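Local coordinates for protein lipase (Penicillium expansum, PDB 3G7N) that hydrolyses triacylglycerols as a secreted alkaline lipase of the alpha/beta-hydrolase fold, releasing free fatty acids, at residues Leu159-Asp171 with Pro197-Tyr209. Sequence-based numbering, arbitrary orientation.
Sequences LNAFPIGNQAWAD and PLVNFKHYGTEYY
P163 sets its CB over the face of the H203 imidazole, 3.6 Å from the centroid and 11° off the normal, in a CH-pi contact. Although the H203 CB points away from the 159-171 segment, CG anti to the carbonyl carbon (chi1 -75°) brings the ring back beneath P163; NE2 bonds to P191 O, fixing the ring's rotation. P163 also crosses F201 at about a right angle, CG 3.8 Å from F201 CB. One direct backbone bond, K202 N to G165 O (2.8 Å), joins the two segments, and a water accepts from I164 N and W169 NE1 and donates to K202 O, meeting the indole in plane at its edge. Y204 turns a ring edge to the face of the six-membered ring of W169 in an offset edge-to-face pair, planes at 86°, while its hydroxyl bonds to S139 O. The aliphatic part of K202 runs past Q167 OE1 before NZ reaches N200 OD1. The contact joins the loop and first turn of the helix in the beta-alpha-beta crossover between strands 154-159 and 179-185 to the loop entering strand 206-210, within the alpha/beta-hydrolase fold of class 3 lipases, with F162 near the nucleophile S132.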
ATOM      1  N   LEU A 159       1.922  -3.682  -0.818  1.00  6.20           N
ATOM      2  CA  LEU A 159       2.612  -4.850  -1.356  1.00  6.97           C
ATOM      3  C   LEU A 159       3.896  -4.444  -2.067  1.00  6.10           C
ATOM      4  O   LEU A 159       3.915  -3.508  -2.882  1.00  7.31           O
ATOM      5  CB  LEU A 159       1.707  -5.606  -2.325  1.00  7.48           C
ATOM      6  CG  LEU A 159       0.341  -5.990  -1.726  1.00  7.47           C
ATOM      7  CD1 LEU A 159      -0.493  -6.708  -2.782  1.00 10.05           C
ATOM      8  CD2 LEU A 159       0.467  -6.852  -0.470  1.00  9.55           C
ATOM      9  N   ASN A 160       4.975  -5.139  -1.738  1.00  6.95           N
ATOM     10  CA  ASN A 160       6.241  -4.998  -2.467  1.00  7.45           C
ATOM     11  C   ASN A 160       6.732  -3.544  -2.481  1.00  6.31           C
ATOM     12  O   ASN A 160       7.217  -3.054  -3.505  1.00  7.90           O
ATOM     13  CB  ASN A 160       6.145  -5.557  -3.911  1.00  8.83           C
ATOM     14  CG  ASN A 160       5.738  -7.033  -3.958  1.00 10.46           C
ATOM     15  OD1 ASN A 160       4.980  -7.507  -3.101  1.00 19.06           O
ATOM     16  ND2 ASN A 160       6.186  -7.757  -4.974  1.00 10.08           N
ATOM     17  N   ALA A 161       6.642  -2.874  -1.333  1.00  6.27           N
ATOM     18  CA  ALA A 161       6.882  -1.435  -1.235  1.00  6.65           C
ATOM     19  C   ALA A 161       8.255  -1.088  -0.716  1.00  6.71           C
ATOM     20  O   ALA A 161       8.763  -1.715   0.203  1.00  7.48           O
ATOM     21  CB  ALA A 161       5.835  -0.775  -0.364  1.00  8.20           C
ATOM     22  N   PHE A 162       8.812  -0.008  -1.254  1.00  7.10           N
ATOM     23  CA  PHE A 162       9.993   0.625  -0.685  1.00  7.66           C
ATOM     24  C   PHE A 162       9.590   1.565   0.463  1.00  8.50           C
ATOM     25  O   PHE A 162       8.451   2.027   0.517  1.00  8.44           O
ATOM     26  CB  PHE A 162      10.766   1.381  -1.777  1.00  8.03           C
ATOM     27  CG  PHE A 162       9.926   2.323  -2.588  1.00  7.89           C
ATOM     28  CD1 PHE A 162       9.782   3.647  -2.197  1.00  9.18           C
ATOM     29  CD2 PHE A 162       9.302   1.908  -3.748  1.00  9.33           C
ATOM     30  CE1 PHE A 162       9.064   4.545  -2.980  1.00  9.71           C
ATOM     31  CE2 PHE A 162       8.563   2.800  -4.522  1.00 10.04           C
ATOM     32  CZ  PHE A 162       8.501   4.138  -4.167  1.00  9.69           C
ATOM     33  N   PRO A 163      10.511   1.830   1.411  1.00  7.47           N
ATOM     34  CA  PRO A 163      10.214   2.760   2.499  1.00  8.06           C
ATOM     35  C   PRO A 163      10.284   4.197   1.988  1.00  8.55           C
ATOM     36  O   PRO A 163      10.908   4.447   0.954  1.00  9.13           O
ATOM     37  CB  PRO A 163      11.340   2.492   3.500  1.00  8.58           C
ATOM     38  CG  PRO A 163      12.536   2.160   2.582  1.00  8.75           C
ATOM     39  CD  PRO A 163      11.908   1.353   1.442  1.00  7.49           C
ATOM     40  N   ILE A 164       9.568   5.120   2.642  1.00  8.55           N
ATOM     41  CA  ILE A 164       9.363   6.434   2.040  1.00  9.77           C
ATOM     42  C   ILE A 164       9.784   7.629   2.873  1.00  9.99           C
ATOM     43  O   ILE A 164       9.551   8.764   2.464  1.00  9.89           O
ATOM     44  CB  ILE A 164       7.913   6.660   1.554  1.00  8.82           C
ATOM     45  CG1 ILE A 164       6.922   6.730   2.719  1.00 10.23           C
ATOM     46  CG2 ILE A 164       7.477   5.514   0.617  1.00 10.04           C
ATOM     47  CD1 ILE A 164       5.559   7.312   2.307  1.00 11.05           C
ATOM     48  N   GLY A 165      10.327   7.394   4.059  1.00  9.25           N
ATOM     49  CA  GLY A 165      10.658   8.548   4.905  1.00 10.91           C
ATOM     50  C   GLY A 165      11.658   8.216   5.972  1.00  9.20           C
ATOM     51  O   GLY A 165      12.174   7.096   6.070  1.00 11.01           O
ATOM     52  N   ASN A 166      11.820   9.183   6.879  1.00 11.08           N
ATOM     53  CA  ASN A 166      12.804   9.061   7.948  1.00 12.51           C
ATOM     54  C   ASN A 166      12.233   8.364   9.167  1.00 12.75           C
ATOM     55  O   ASN A 166      11.100   7.882   9.142  1.00 12.47           O
ATOM     56  CB  ASN A 166      13.408  10.421   8.303  1.00 13.57           C
ATOM     57  CG  ASN A 166      12.378  11.413   8.853  1.00 13.63           C
ATOM     58  OD1 ASN A 166      11.191  11.105   9.015  1.00 12.63           O
ATOM     59  ND2 ASN A 166      12.849  12.617   9.174  1.00 15.32           N
ATOM     60  N   GLN A 167      13.034   8.217  10.222  1.00 15.31           N
ATOM     61  CA  GLN A 167      12.551   7.505  11.396  1.00 15.37           C
ATOM     62  C   GLN A 167      11.336   8.184  12.026  1.00 14.18           C
ATOM     63  O   GLN A 167      10.427   7.513  12.504  1.00 13.20           O
ATOM     64  CB  GLN A 167      13.655   7.347  12.443  1.00 15.68           C
ATOM     65  CG  GLN A 167      13.252   6.458  13.624  1.00 18.83           C
ATOM     66  CD  GLN A 167      13.119   4.999  13.245  1.00 26.70           C
ATOM     67  OE1 GLN A 167      14.058   4.395  12.723  1.00 26.46           O
ATOM     68  NE2 GLN A 167      11.927   4.443  13.430  1.00 23.21           N
ATOM     69  N   ALA A 168      11.300   9.507  11.988  1.00 13.79           N
ATOM     70  CA  ALA A 168      10.157  10.222  12.560  1.00 15.16           C
ATOM     71  C   ALA A 168       8.879   9.895  11.765  1.00 14.75           C
ATOM     72  O   ALA A 168       7.815   9.681  12.344  1.00 13.32           O
ATOM     73  CB  ALA A 168      10.415  11.723  12.593  1.00 16.36           C
ATOM     74  N   TRP A 169       9.022   9.746  10.448  1.00 13.24           N
ATOM     75  CA  TRP A 169       7.905   9.316   9.603  1.00 12.16           C
ATOM     76  C   TRP A 169       7.424   7.932  10.010  1.00 10.49           C
ATOM     77  O   TRP A 169       6.231   7.722  10.260  1.00 11.23           O
ATOM     78  CB  TRP A 169       8.333   9.299   8.131  1.00 11.28           C
ATOM     79  CG  TRP A 169       7.540   8.330   7.308  1.00 10.51           C
ATOM     80  CD1 TRP A 169       7.970   7.130   6.828  1.00 10.12           C
ATOM     81  CD2 TRP A 169       6.148   8.425   6.991  1.00  9.05           C
ATOM     82  NE1 TRP A 169       6.933   6.478   6.199  1.00 10.92           N
ATOM     83  CE2 TRP A 169       5.811   7.263   6.264  1.00  9.32           C
ATOM     84  CE3 TRP A 169       5.167   9.392   7.218  1.00 11.83           C
ATOM     85  CZ2 TRP A 169       4.505   7.012   5.823  1.00 11.20           C
ATOM     86  CZ3 TRP A 169       3.867   9.126   6.811  1.00 11.04           C
ATOM     87  CH2 TRP A 169       3.561   7.967   6.076  1.00 11.12           C
ATOM     88  N   ALA A 170       8.354   6.991  10.152  1.00 10.22           N
ATOM     89  CA  ALA A 170       7.968   5.634  10.485  1.00 11.85           C
ATOM     90  C   ALA A 170       7.264   5.582  11.841  1.00 12.23           C
ATOM     91  O   ALA A 170       6.288   4.854  12.042  1.00 12.56           O
ATOM     92  CB  ALA A 170       9.172   4.700  10.440  1.00 12.15           C
ATOM     93  N   ASP A 171       7.771   6.388  12.772  1.00 14.12           N
ATOM     94  CA  ASP A 171       7.198   6.449  14.116  1.00 15.87           C
ATOM     95  C   ASP A 171       5.787   7.020  14.079  1.00 12.83           C
ATOM     96  O   ASP A 171       4.902   6.554  14.794  1.00 14.76           O
ATOM     97  CB  ASP A 171       8.074   7.293  15.048  1.00 17.65           C
ATOM     98  CG  ASP A 171       9.415   6.643  15.349  1.00 25.28           C
ATOM     99  OD1 ASP A 171       9.540   5.413  15.183  1.00 20.96           O
ATOM    100  OD2 ASP A 171      10.304   7.341  15.886  1.00 25.94           O
ATOM    101  N   PRO A 197      22.953   2.923   5.269  1.00 12.08           N
ATOM    102  CA  PRO A 197      23.049   3.882   6.376  1.00 13.26           C
ATOM    103  C   PRO A 197      23.121   5.342   5.920  1.00 11.86           C
ATOM    104  O   PRO A 197      22.641   6.234   6.608  1.00 13.61           O
ATOM    105  CB  PRO A 197      24.344   3.461   7.080  1.00 15.94           C
ATOM    106  CG  PRO A 197      24.441   1.991   6.830  1.00 15.38           C
ATOM    107  CD  PRO A 197      23.890   1.789   5.428  1.00 12.57           C
ATOM    108  N   LEU A 198      23.703   5.600   4.752  1.00 11.22           N
ATOM    109  CA  LEU A 198      23.804   6.975   4.270  1.00 12.31           C
ATOM    110  C   LEU A 198      22.481   7.564   3.775  1.00 13.26           C
ATOM    111  O   LEU A 198      22.337   8.784   3.636  1.00 15.83           O
ATOM    112  CB  LEU A 198      24.891   7.110   3.194  1.00 12.64           C
ATOM    113  CG  LEU A 198      26.328   7.138   3.725  1.00 13.84           C
ATOM    114  CD1 LEU A 198      27.331   7.228   2.568  1.00 15.59           C
ATOM    115  CD2 LEU A 198      26.509   8.279   4.711  1.00 18.68           C
ATOM    116  N   VAL A 199      21.535   6.687   3.426  1.00 13.60           N
ATOM    117  CA  VAL A 199      20.219   7.128   2.963  1.00 12.52           C
ATOM    118  C   VAL A 199      19.209   6.960   4.090  1.00 14.46           C
ATOM    119  O   VAL A 199      18.539   7.929   4.481  1.00 15.36           O
ATOM    120  CB  VAL A 199      19.776   6.358   1.706  1.00 11.30           C
ATOM    121  CG1 VAL A 199      18.388   6.835   1.257  1.00 12.88           C
ATOM    122  CG2 VAL A 199      20.782   6.595   0.590  1.00 15.05           C
ATOM    123  N   ASN A 200      19.073   5.730   4.581  1.00 13.39           N
ATOM    124  CA  ASN A 200      18.507   5.468   5.902  1.00 14.39           C
ATOM    125  C   ASN A 200      17.008   5.771   5.988  1.00 13.60           C
ATOM    126  O   ASN A 200      16.512   6.174   7.049  1.00 14.80           O
ATOM    127  CB  ASN A 200      19.273   6.280   6.959  1.00 16.91           C
ATOM    128  CG  ASN A 200      19.162   5.695   8.351  1.00 17.61           C
ATOM    129  OD1 ASN A 200      19.226   4.481   8.547  1.00 20.53           O
ATOM    130  ND2 ASN A 200      19.033   6.568   9.335  1.00 20.10           N
ATOM    131  N   PHE A 201      16.260   5.412   4.951  1.00 12.49           N
ATOM    132  CA  PHE A 201      14.790   5.450   5.061  1.00 11.35           C
ATOM    133  C   PHE A 201      14.277   4.266   5.882  1.00  9.75           C
ATOM    134  O   PHE A 201      14.866   3.189   5.878  1.00 11.50           O
ATOM    135  CB  PHE A 201      14.135   5.412   3.673  1.00 11.10           C
ATOM    136  CG  PHE A 201      14.323   6.656   2.845  1.00 11.38           C
ATOM    137  CD1 PHE A 201      15.145   7.708   3.260  1.00 13.09           C
ATOM    138  CD2 PHE A 201      13.691   6.761   1.614  1.00 11.95           C
ATOM    139  CE1 PHE A 201      15.315   8.840   2.444  1.00 14.88           C
ATOM    140  CE2 PHE A 201      13.822   7.882   0.831  1.00 16.56           C
ATOM    141  CZ  PHE A 201      14.728   8.872   1.184  1.00 17.05           C
ATOM    142  N   LYS A 202      13.088   4.446   6.469  1.00 10.75           N
ATOM    143  CA  LYS A 202      12.563   3.533   7.475  1.00 10.85           C
ATOM    144  C   LYS A 202      11.156   3.086   7.125  1.00  9.39           C
ATOM    145  O   LYS A 202      10.293   3.916   6.787  1.00 10.29           O
ATOM    146  CB  LYS A 202      12.577   4.193   8.861  1.00 14.03           C
ATOM    147  CG  LYS A 202      13.970   4.678   9.304  1.00 14.23           C
ATOM    148  CD  LYS A 202      14.938   3.515   9.459  1.00 15.59           C
ATOM    149  CE  LYS A 202      16.287   3.970  10.021  1.00 21.66           C
ATOM    150  NZ  LYS A 202      17.239   2.818  10.102  1.00 26.13           N
ATOM    151  N   HIS A 203      10.953   1.782   7.266  1.00  9.79           N
ATOM    152  CA  HIS A 203       9.637   1.158   7.166  1.00  9.55           C
ATOM    153  C   HIS A 203       8.870   1.292   8.477  1.00 10.47           C
ATOM    154  O   HIS A 203       9.474   1.421   9.558  1.00 10.34           O
ATOM    155  CB  HIS A 203       9.775  -0.331   6.856  1.00  9.78           C
ATOM    156  CG  HIS A 203      10.157  -0.626   5.443  1.00  8.88           C
ATOM    157  ND1 HIS A 203       9.311  -0.384   4.379  1.00  9.06           N
ATOM    158  CD2 HIS A 203      11.234  -1.271   4.941  1.00  9.97           C
ATOM    159  CE1 HIS A 203       9.860  -0.869   3.279  1.00  8.66           C
ATOM    160  NE2 HIS A 203      11.018  -1.425   3.595  1.00  9.15           N
ATOM    161  N   TYR A 204       7.552   1.124   8.391  1.00  9.44           N
ATOM    162  CA  TYR A 204       6.744   0.800   9.574  1.00 10.08           C
ATOM    163  C   TYR A 204       5.759  -0.302   9.214  1.00 10.24           C
ATOM    164  O   TYR A 204       5.671  -0.724   8.059  1.00 10.32           O
ATOM    165  CB  TYR A 204       6.031   2.053  10.119  1.00 10.11           C
ATOM    166  CG  TYR A 204       4.839   2.543   9.297  1.00  9.14           C
ATOM    167  CD1 TYR A 204       3.539   2.373   9.776  1.00  8.72           C
ATOM    168  CD2 TYR A 204       5.012   3.296   8.143  1.00 10.07           C
ATOM    169  CE1 TYR A 204       2.447   2.831   9.051  1.00  9.49           C
ATOM    170  CE2 TYR A 204       3.926   3.788   7.432  1.00 10.17           C
ATOM    171  CZ  TYR A 204       2.653   3.579   7.917  1.00  9.05           C
ATOM    172  OH  TYR A 204       1.546   4.023   7.236  1.00  9.48           O
ATOM    173  N   GLY A 205       5.032  -0.792  10.206  1.00 10.02           N
ATOM    174  CA  GLY A 205       3.970  -1.759   9.987  1.00 10.67           C
ATOM    175  C   GLY A 205       4.391  -3.154  10.387  1.00 10.06           C
ATOM    176  O   GLY A 205       5.380  -3.342  11.118  1.00 12.93           O
ATOM    177  N   THR A 206       3.630  -4.135   9.948  1.00 10.65           N
ATOM    178  CA  THR A 206       3.970  -5.541  10.142  1.00 10.51           C
ATOM    179  C   THR A 206       4.270  -6.146   8.775  1.00 10.21           C
ATOM    180  O   THR A 206       3.450  -6.059   7.865  1.00 10.41           O
ATOM    181  CB  THR A 206       2.794  -6.314  10.772  1.00 13.05           C
ATOM    182  OG1 THR A 206       2.477  -5.728  12.043  1.00 14.61           O
ATOM    183  CG2 THR A 206       3.138  -7.777  10.964  1.00 15.04           C
ATOM    184  N   GLU A 207       5.467  -6.701   8.621  1.00  9.63           N
ATOM    185  CA  GLU A 207       5.835  -7.310   7.358  1.00  9.23           C
ATOM    186  C   GLU A 207       5.383  -8.748   7.316  1.00  9.82           C
ATOM    187  O   GLU A 207       5.532  -9.475   8.302  1.00 11.26           O
ATOM    188  CB  GLU A 207       7.351  -7.224   7.112  1.00 10.72           C
ATOM    189  CG  GLU A 207       7.737  -7.679   5.688  1.00 10.81           C
ATOM    190  CD  GLU A 207       9.229  -7.659   5.369  1.00 10.54           C
ATOM    191  OE1 GLU A 207      10.053  -7.318   6.241  1.00 12.50           O
ATOM    192  OE2 GLU A 207       9.562  -8.017   4.224  1.00 10.20           O
ATOM    193  N   TYR A 208       4.827  -9.158   6.185  1.00  9.16           N
ATOM    194  CA  TYR A 208       4.535 -10.555   5.894  1.00 10.14           C
ATOM    195  C   TYR A 208       5.280 -10.913   4.619  1.00  8.91           C
ATOM    196  O   TYR A 208       5.613 -10.030   3.823  1.00  9.37           O
ATOM    197  CB  TYR A 208       3.036 -10.770   5.649  1.00 10.19           C
ATOM    198  CG  TYR A 208       2.162 -10.530   6.867  1.00 11.42           C
ATOM    199  CD1 TYR A 208       1.854 -11.574   7.740  1.00 12.88           C
ATOM    200  CD2 TYR A 208       1.745  -9.245   7.209  1.00 11.83           C
ATOM    201  CE1 TYR A 208       1.142 -11.345   8.920  1.00 13.22           C
ATOM    202  CE2 TYR A 208       0.967  -9.010   8.344  1.00 12.86           C
ATOM    203  CZ  TYR A 208       0.736 -10.058   9.230  1.00 11.84           C
ATOM    204  OH  TYR A 208       0.015  -9.827  10.387  1.00 15.08           O
ATOM    205  N   TYR A 209       5.551 -12.200   4.416  1.00  9.86           N
ATOM    206  CA  TYR A 209       6.445 -12.609   3.349  1.00  9.79           C
ATOM    207  C   TYR A 209       6.020 -13.987   2.868  1.00 10.54           C
ATOM    208  O   TYR A 209       5.583 -14.817   3.673  1.00 12.87           O
ATOM    209  CB  TYR A 209       7.880 -12.628   3.885  1.00 10.34           C
ATOM    210  CG  TYR A 209       8.956 -12.689   2.829  1.00 10.23           C
ATOM    211  CD1 TYR A 209       9.351 -11.551   2.135  1.00  9.61           C
ATOM    212  CD2 TYR A 209       9.694 -13.842   2.654  1.00 11.20           C
ATOM    213  CE1 TYR A 209      10.368 -11.585   1.223  1.00 10.68           C
ATOM    214  CE2 TYR A 209      10.819 -13.853   1.815  1.00 14.26           C
ATOM    215  CZ  TYR A 209      11.128 -12.706   1.097  1.00  8.83           C
ATOM    216  OH  TYR A 209      12.227 -12.693   0.258  1.00 12.24           O
TER
HETATM  217  O   HOH W   1       8.129   4.099   5.046  1.00  9.63           O